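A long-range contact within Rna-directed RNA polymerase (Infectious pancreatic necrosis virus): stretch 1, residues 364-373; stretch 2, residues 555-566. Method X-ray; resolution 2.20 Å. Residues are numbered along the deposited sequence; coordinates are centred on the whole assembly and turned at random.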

ATOM      1  N   GLY B 364      13.740 -15.243  -6.892  1.00 32.34           N
ATOM      2  CA  GLY B 364      13.610 -14.378  -5.704  1.00 31.51           C
ATOM      3  C   GLY B 364      13.584 -15.141  -4.381  1.00 35.30           C
ATOM      4  O   GLY B 364      14.331 -14.821  -3.450  1.00 34.98           O
ATOM      5  N   MET B 365      12.729 -16.179  -4.299  1.00 32.51           N
ATOM      6  CA  MET B 365      12.622 -17.043  -3.122  1.00 31.15           C
ATOM      7  C   MET B 365      13.971 -17.792  -2.856  1.00 35.80           C
ATOM      8  O   MET B 365      14.425 -17.839  -1.705  1.00 35.78           O
ATOM      9  CB  MET B 365      11.456 -18.034  -3.262  1.00 32.04           C
ATOM     10  CG  MET B 365      11.262 -18.919  -2.016  1.00 33.90           C
ATOM     11  SD  MET B 365      10.917 -17.953  -0.527  1.00 37.58           S
ATOM     12  CE  MET B 365       9.174 -17.784  -0.670  1.00 32.01           C
ATOM     13  N   ASP B 366      14.632 -18.307  -3.907  1.00 31.92           N
ATOM     14  CA  ASP B 366      15.920 -18.960  -3.703  1.00 32.74           C
ATOM     15  C   ASP B 366      16.975 -17.987  -3.169  1.00 38.65           C
ATOM     16  O   ASP B 366      17.764 -18.390  -2.309  1.00 39.15           O
ATOM     17  CB  ASP B 366      16.428 -19.660  -4.962  1.00 35.71           C
ATOM     18  CG  ASP B 366      17.582 -20.610  -4.637  1.00 42.58           C
ATOM     19  OD1 ASP B 366      17.393 -21.511  -3.776  1.00 40.83           O
ATOM     20  OD2 ASP B 366      18.680 -20.422  -5.196  1.00 48.80           O
ATOM     21  N   ARG B 367      16.960 -16.703  -3.624  1.00 37.26           N
ATOM     22  CA  ARG B 367      17.872 -15.646  -3.114  1.00 37.58           C
ATOM     23  C   ARG B 367      17.649 -15.431  -1.611  1.00 39.93           C
ATOM     24  O   ARG B 367      18.611 -15.355  -0.853  1.00 39.84           O
ATOM     25  CB  ARG B 367      17.693 -14.321  -3.883  1.00 36.56           C
ATOM     26  CG  ARG B 367      18.228 -14.381  -5.303  1.00 36.85           C
ATOM     27  CD  ARG B 367      18.314 -12.999  -5.910  1.00 39.88           C
ATOM     28  NE  ARG B 367      19.059 -13.005  -7.166  1.00 45.53           N
ATOM     29  CZ  ARG B 367      19.721 -11.960  -7.657  1.00 60.12           C
ATOM     30  NH1 ARG B 367      19.745 -10.813  -6.994  1.00 52.19           N
ATOM     31  NH2 ARG B 367      20.376 -12.060  -8.808  1.00 51.85           N
ATOM     32  N   ILE B 368      16.370 -15.396  -1.180  1.00 37.36           N
ATOM     33  CA  ILE B 368      15.970 -15.265   0.229  1.00 36.10           C
ATOM     34  C   ILE B 368      16.479 -16.479   1.024  1.00 39.66           C
ATOM     35  O   ILE B 368      17.097 -16.297   2.075  1.00 40.06           O
ATOM     36  CB  ILE B 368      14.421 -15.101   0.352  1.00 37.77           C
ATOM     37  CG1 ILE B 368      13.943 -13.741  -0.185  1.00 37.13           C
ATOM     38  CG2 ILE B 368      13.902 -15.398   1.794  1.00 37.35           C
ATOM     39  CD1 ILE B 368      14.299 -12.542   0.610  1.00 40.08           C
ATOM     40  N   MET B 369      16.253 -17.713   0.498  1.00 34.39           N
ATOM     41  CA  MET B 369      16.695 -18.952   1.165  1.00 34.25           C
ATOM     42  C   MET B 369      18.225 -19.019   1.290  1.00 39.35           C
ATOM     43  O   MET B 369      18.712 -19.480   2.321  1.00 40.88           O
ATOM     44  CB  MET B 369      16.142 -20.191   0.470  1.00 35.59           C
ATOM     45  CG  MET B 369      14.625 -20.325   0.624  1.00 37.38           C
ATOM     46  SD  MET B 369      14.016 -20.418   2.354  1.00 41.76           S
ATOM     47  CE  MET B 369      14.807 -21.935   2.920  1.00 37.93           C
ATOM     48  N   THR B 370      18.974 -18.483   0.297  1.00 34.21           N
ATOM     49  CA  THR B 370      20.439 -18.391   0.351  1.00 36.00           C
ATOM     50  C   THR B 370      20.834 -17.447   1.506  1.00 41.33           C
ATOM     51  O   THR B 370      21.690 -17.796   2.306  1.00 41.89           O
ATOM     52  CB  THR B 370      21.009 -17.936  -1.015  1.00 40.96           C
ATOM     53  OG1 THR B 370      20.689 -18.928  -1.987  1.00 44.79           O
ATOM     54  CG2 THR B 370      22.527 -17.748  -0.997  1.00 41.63           C
ATOM     55  N   ILE B 371      20.175 -16.277   1.607  1.00 40.08           N
ATOM     56  CA  ILE B 371      20.434 -15.290   2.664  1.00 39.64           C
ATOM     57  C   ILE B 371      20.133 -15.933   4.035  1.00 44.66           C
ATOM     58  O   ILE B 371      20.971 -15.828   4.932  1.00 47.21           O
ATOM     59  CB  ILE B 371      19.661 -13.956   2.424  1.00 40.21           C
ATOM     60  CG1 ILE B 371      20.281 -13.175   1.230  1.00 40.71           C
ATOM     61  CG2 ILE B 371      19.665 -13.073   3.684  1.00 40.01           C
ATOM     62  CD1 ILE B 371      19.277 -12.304   0.465  1.00 41.42           C
ATOM     63  N   ILE B 372      18.995 -16.653   4.164  1.00 39.06           N
ATOM     64  CA  ILE B 372      18.594 -17.337   5.402  1.00 39.60           C
ATOM     65  C   ILE B 372      19.616 -18.427   5.783  1.00 46.34           C
ATOM     66  O   ILE B 372      20.061 -18.466   6.934  1.00 46.11           O
ATOM     67  CB  ILE B 372      17.144 -17.899   5.305  1.00 40.87           C
ATOM     68  CG1 ILE B 372      16.100 -16.743   5.355  1.00 39.09           C
ATOM     69  CG2 ILE B 372      16.858 -18.976   6.391  1.00 41.51           C
ATOM     70  CD1 ILE B 372      14.626 -17.172   5.001  1.00 43.54           C
ATOM     71  N   ARG B 373      19.992 -19.287   4.821  1.00 44.52           N
ATOM     72  CA  ARG B 373      20.933 -20.396   5.046  1.00 45.59           C
ATOM     73  C   ARG B 373      22.314 -19.886   5.469  1.00 50.55           C
ATOM     74  O   ARG B 373      22.885 -20.438   6.411  1.00 50.75           O
ATOM     75  CB  ARG B 373      21.032 -21.315   3.816  1.00 44.16           C
ATOM     76  CG  ARG B 373      19.804 -22.245   3.677  1.00 48.60           C
ATOM     77  CD  ARG B 373      19.894 -23.137   2.450  1.00 63.77           C
ATOM     78  NE  ARG B 373      19.445 -22.436   1.243  1.00 79.80           N
ATOM     79  CZ  ARG B 373      19.517 -22.917  -0.000  1.00 88.55           C
ATOM     80  NH1 ARG B 373      20.042 -24.120  -0.228  1.00 67.05           N
ATOM     81  NH2 ARG B 373      19.071 -22.196  -1.024  1.00 65.97           N
ATOM     82  N   ALA B 555       7.329 -28.073   3.159  1.00 35.82           N
ATOM     83  CA  ALA B 555       7.481 -26.660   2.822  1.00 35.45           C
ATOM     84  C   ALA B 555       8.133 -25.913   3.971  1.00 39.86           C
ATOM     85  O   ALA B 555       7.903 -26.258   5.144  1.00 39.83           O
ATOM     86  CB  ALA B 555       6.127 -26.026   2.502  1.00 34.96           C
ATOM     87  N   VAL B 556       8.953 -24.888   3.636  1.00 35.73           N
ATOM     88  CA  VAL B 556       9.515 -23.953   4.609  1.00 35.01           C
ATOM     89  C   VAL B 556       8.448 -22.856   4.650  1.00 38.59           C
ATOM     90  O   VAL B 556       8.344 -22.071   3.706  1.00 38.93           O
ATOM     91  CB  VAL B 556      10.951 -23.454   4.282  1.00 38.19           C
ATOM     92  CG1 VAL B 556      11.509 -22.618   5.439  1.00 38.87           C
ATOM     93  CG2 VAL B 556      11.886 -24.618   3.989  1.00 37.80           C
ATOM     94  N   GLU B 557       7.565 -22.896   5.661  1.00 33.92           N
ATOM     95  CA  GLU B 557       6.387 -22.023   5.738  1.00 32.90           C
ATOM     96  C   GLU B 557       6.716 -20.638   6.302  1.00 35.23           C
ATOM     97  O   GLU B 557       6.233 -20.239   7.350  1.00 32.42           O
ATOM     98  CB  GLU B 557       5.256 -22.707   6.521  1.00 34.46           C
ATOM     99  CG  GLU B 557       4.823 -24.028   5.907  1.00 42.44           C
ATOM    100  CD  GLU B 557       3.461 -24.473   6.397  1.00 68.62           C
ATOM    101  OE1 GLU B 557       2.441 -24.036   5.812  1.00 77.75           O
ATOM    102  OE2 GLU B 557       3.413 -25.201   7.414  1.00 52.36           O
ATOM    103  N   LEU B 558       7.525 -19.884   5.541  1.00 34.44           N
ATOM    104  CA  LEU B 558       7.988 -18.565   5.920  1.00 34.70           C
ATOM    105  C   LEU B 558       6.863 -17.557   5.990  1.00 40.12           C
ATOM    106  O   LEU B 558       6.960 -16.602   6.767  1.00 39.72           O
ATOM    107  CB  LEU B 558       9.024 -18.065   4.906  1.00 34.95           C
ATOM    108  CG  LEU B 558      10.308 -18.854   4.712  1.00 38.77           C
ATOM    109  CD1 LEU B 558      11.116 -18.253   3.568  1.00 38.09           C
ATOM    110  CD2 LEU B 558      11.133 -18.914   6.021  1.00 39.03           C
ATOM    111  N   ASP B 559       5.813 -17.750   5.148  1.00 36.43           N
ATOM    112  CA  ASP B 559       4.712 -16.819   4.926  1.00 36.41           C
ATOM    113  C   ASP B 559       5.325 -15.448   4.579  1.00 38.68           C
ATOM    114  O   ASP B 559       4.897 -14.411   5.076  1.00 38.42           O
ATOM    115  CB  ASP B 559       3.712 -16.767   6.100  1.00 39.61           C
ATOM    116  CG  ASP B 559       2.437 -15.981   5.804  1.00 52.84           C
ATOM    117  OD1 ASP B 559       2.044 -15.905   4.617  1.00 53.68           O
ATOM    118  OD2 ASP B 559       1.874 -15.387   6.746  1.00 58.65           O
ATOM    119  N   LEU B 560       6.391 -15.473   3.754  1.00 34.17           N
ATOM    120  CA  LEU B 560       7.098 -14.282   3.320  1.00 33.66           C
ATOM    121  C   LEU B 560       6.226 -13.582   2.310  1.00 37.23           C
ATOM    122  O   LEU B 560       6.146 -14.012   1.164  1.00 36.63           O
ATOM    123  CB  LEU B 560       8.470 -14.667   2.731  1.00 34.28           C
ATOM    124  CG  LEU B 560       9.377 -13.490   2.306  1.00 38.83           C
ATOM    125  CD1 LEU B 560      10.014 -12.815   3.523  1.00 39.55           C
ATOM    126  CD2 LEU B 560      10.447 -13.969   1.379  1.00 40.88           C
ATOM    127  N   LEU B 561       5.491 -12.549   2.768  1.00 34.13           N
ATOM    128  CA  LEU B 561       4.536 -11.805   1.934  1.00 34.11           C
ATOM    129  C   LEU B 561       3.520 -12.785   1.284  1.00 37.16           C
ATOM    130  O   LEU B 561       3.110 -12.593   0.145  1.00 35.33           O
ATOM    131  CB  LEU B 561       5.237 -10.905   0.875  1.00 34.08           C
ATOM    132  CG  LEU B 561       6.376  -9.993   1.388  1.00 40.10           C
ATOM    133  CD1 LEU B 561       6.932  -9.134   0.281  1.00 39.68           C
ATOM    134  CD2 LEU B 561       5.911  -9.117   2.535  1.00 44.52           C
ATOM    135  N   GLY B 562       3.134 -13.819   2.048  1.00 36.32           N
ATOM    136  CA  GLY B 562       2.179 -14.840   1.622  1.00 35.49           C
ATOM    137  C   GLY B 562       2.750 -16.050   0.915  1.00 37.88           C
ATOM    138  O   GLY B 562       1.987 -16.884   0.432  1.00 37.79           O
ATOM    139  N   TRP B 563       4.072 -16.181   0.856  1.00 34.89           N
ATOM    140  CA  TRP B 563       4.703 -17.306   0.157  1.00 34.20           C
ATOM    141  C   TRP B 563       5.505 -18.233   1.076  1.00 36.67           C
ATOM    142  O   TRP B 563       6.192 -17.782   1.991  1.00 35.55           O
ATOM    143  CB  TRP B 563       5.658 -16.794  -0.950  1.00 32.74           C
ATOM    144  CG  TRP B 563       5.011 -15.863  -1.923  1.00 32.70           C
ATOM    145  CD1 TRP B 563       5.035 -14.495  -1.892  1.00 35.38           C
ATOM    146  CD2 TRP B 563       4.164 -16.228  -3.022  1.00 32.09           C
ATOM    147  NE1 TRP B 563       4.282 -13.981  -2.925  1.00 33.85           N
ATOM    148  CE2 TRP B 563       3.717 -15.024  -3.625  1.00 35.80           C
ATOM    149  CE3 TRP B 563       3.754 -17.461  -3.575  1.00 32.46           C
ATOM    150  CZ2 TRP B 563       2.889 -15.017  -4.759  1.00 34.15           C
ATOM    151  CZ3 TRP B 563       2.945 -17.450  -4.702  1.00 34.05           C
ATOM    152  CH2 TRP B 563       2.508 -16.240  -5.273  1.00 34.76           C
ATOM    153  N   SER B 564       5.426 -19.533   0.783  1.00 32.22           N
ATOM    154  CA  SER B 564       6.220 -20.611   1.387  1.00 31.62           C
ATOM    155  C   SER B 564       7.271 -21.033   0.373  1.00 32.85           C
ATOM    156  O   SER B 564       7.142 -20.709  -0.822  1.00 30.95           O
ATOM    157  CB  SER B 564       5.348 -21.810   1.762  1.00 35.48           C
ATOM    158  OG  SER B 564       4.392 -21.482   2.746  1.00 46.56           O
ATOM    159  N   ALA B 565       8.298 -21.754   0.829  1.00 30.82           N
ATOM    160  CA  ALA B 565       9.381 -22.221  -0.043  1.00 30.80           C
ATOM    161  C   ALA B 565       9.364 -23.746  -0.113  1.00 35.88           C
ATOM    162  O   ALA B 565       9.231 -24.425   0.911  1.00 34.19           O
ATOM    163  CB  ALA B 565      10.718 -21.728   0.481  1.00 31.74           C
ATOM    164  N   ILE B 566       9.490 -24.274  -1.318  1.00 32.49           N
ATOM    165  CA  ILE B 566       9.513 -25.705  -1.573  1.00 33.03           C
ATOM    166  C   ILE B 566      10.819 -25.947  -2.343  1.00 36.44           C
ATOM    167  O   ILE B 566      11.206 -25.095  -3.133  1.00 33.78           O
ATOM    168  CB  ILE B 566       8.186 -26.066  -2.328  1.00 36.73           C
ATOM    169  CG1 ILE B 566       7.067 -26.532  -1.361  1.00 39.34           C
ATOM    170  CG2 ILE B 566       8.308 -26.925  -3.588  1.00 37.16           C
ATOM    171  CD1 ILE B 566       7.252 -27.897  -0.659  1.00 54.81           C
TER

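One face of a helix rests on a two-stranded hairpin, and the contact is apolar: no hydrogen bond or salt bridge crosses it. Four helix residues spaced three or four apart, Met-365, Ile-368, Met-369 and Ile-372, supply all of that face.

Met-365 covers the most surface. Its CA-to-CB bond points toward the hairpin, and the t, p, p rotamer lays the thioether along it. CG packs 3.8 Å from CB of Ala-565, SD lies 4.1 Å from CD1 of Leu-558, and CE reaches CB of Trp-563 at 3.7 Å and the backbone O of Ser-564 at 3.6 Å. An unbranched, flexible chain can thus touch both strands. The methyl at Ala-565 is small enough to let the helix sit close: the CA atoms of Met-365 and Ala-565 are 6.8 Å apart.

Met-369, one turn on, starts sideways, but its all-m rotamer brings the end back. Its SD sits 3.8 Å from CD1 of Leu-558 and 4.0 Å from CB of Ala-565, while CE meets CG2 of Val-556 at 4.1 Å.

Leu-558 is the shared partner. Its CD1 touches all four helix residues, including CD1 of Ile-372 at 3.9 Å. Leu-560 extends the apolar surface toward the turn, with CD2 3.8 Å from CG2 of Ile-368.

The hairpin holds its shape through its own backbone: Val-556 and Ala-565 exchange hydrogen bonds in both directions, as do Leu-560 and Trp-563 around a type I' turn. Gly-562 suits that turn because a CB at its backbone angles would jam against the preceding carbonyl O. Polar groups on the helix pair away from the contact, where NH2 of Arg-373 forms a salt bridge with OD1 of Asp-366 at 3.3 Å. The rule is flexible methionines over a small alanine, with branched aliphatics filling in around them.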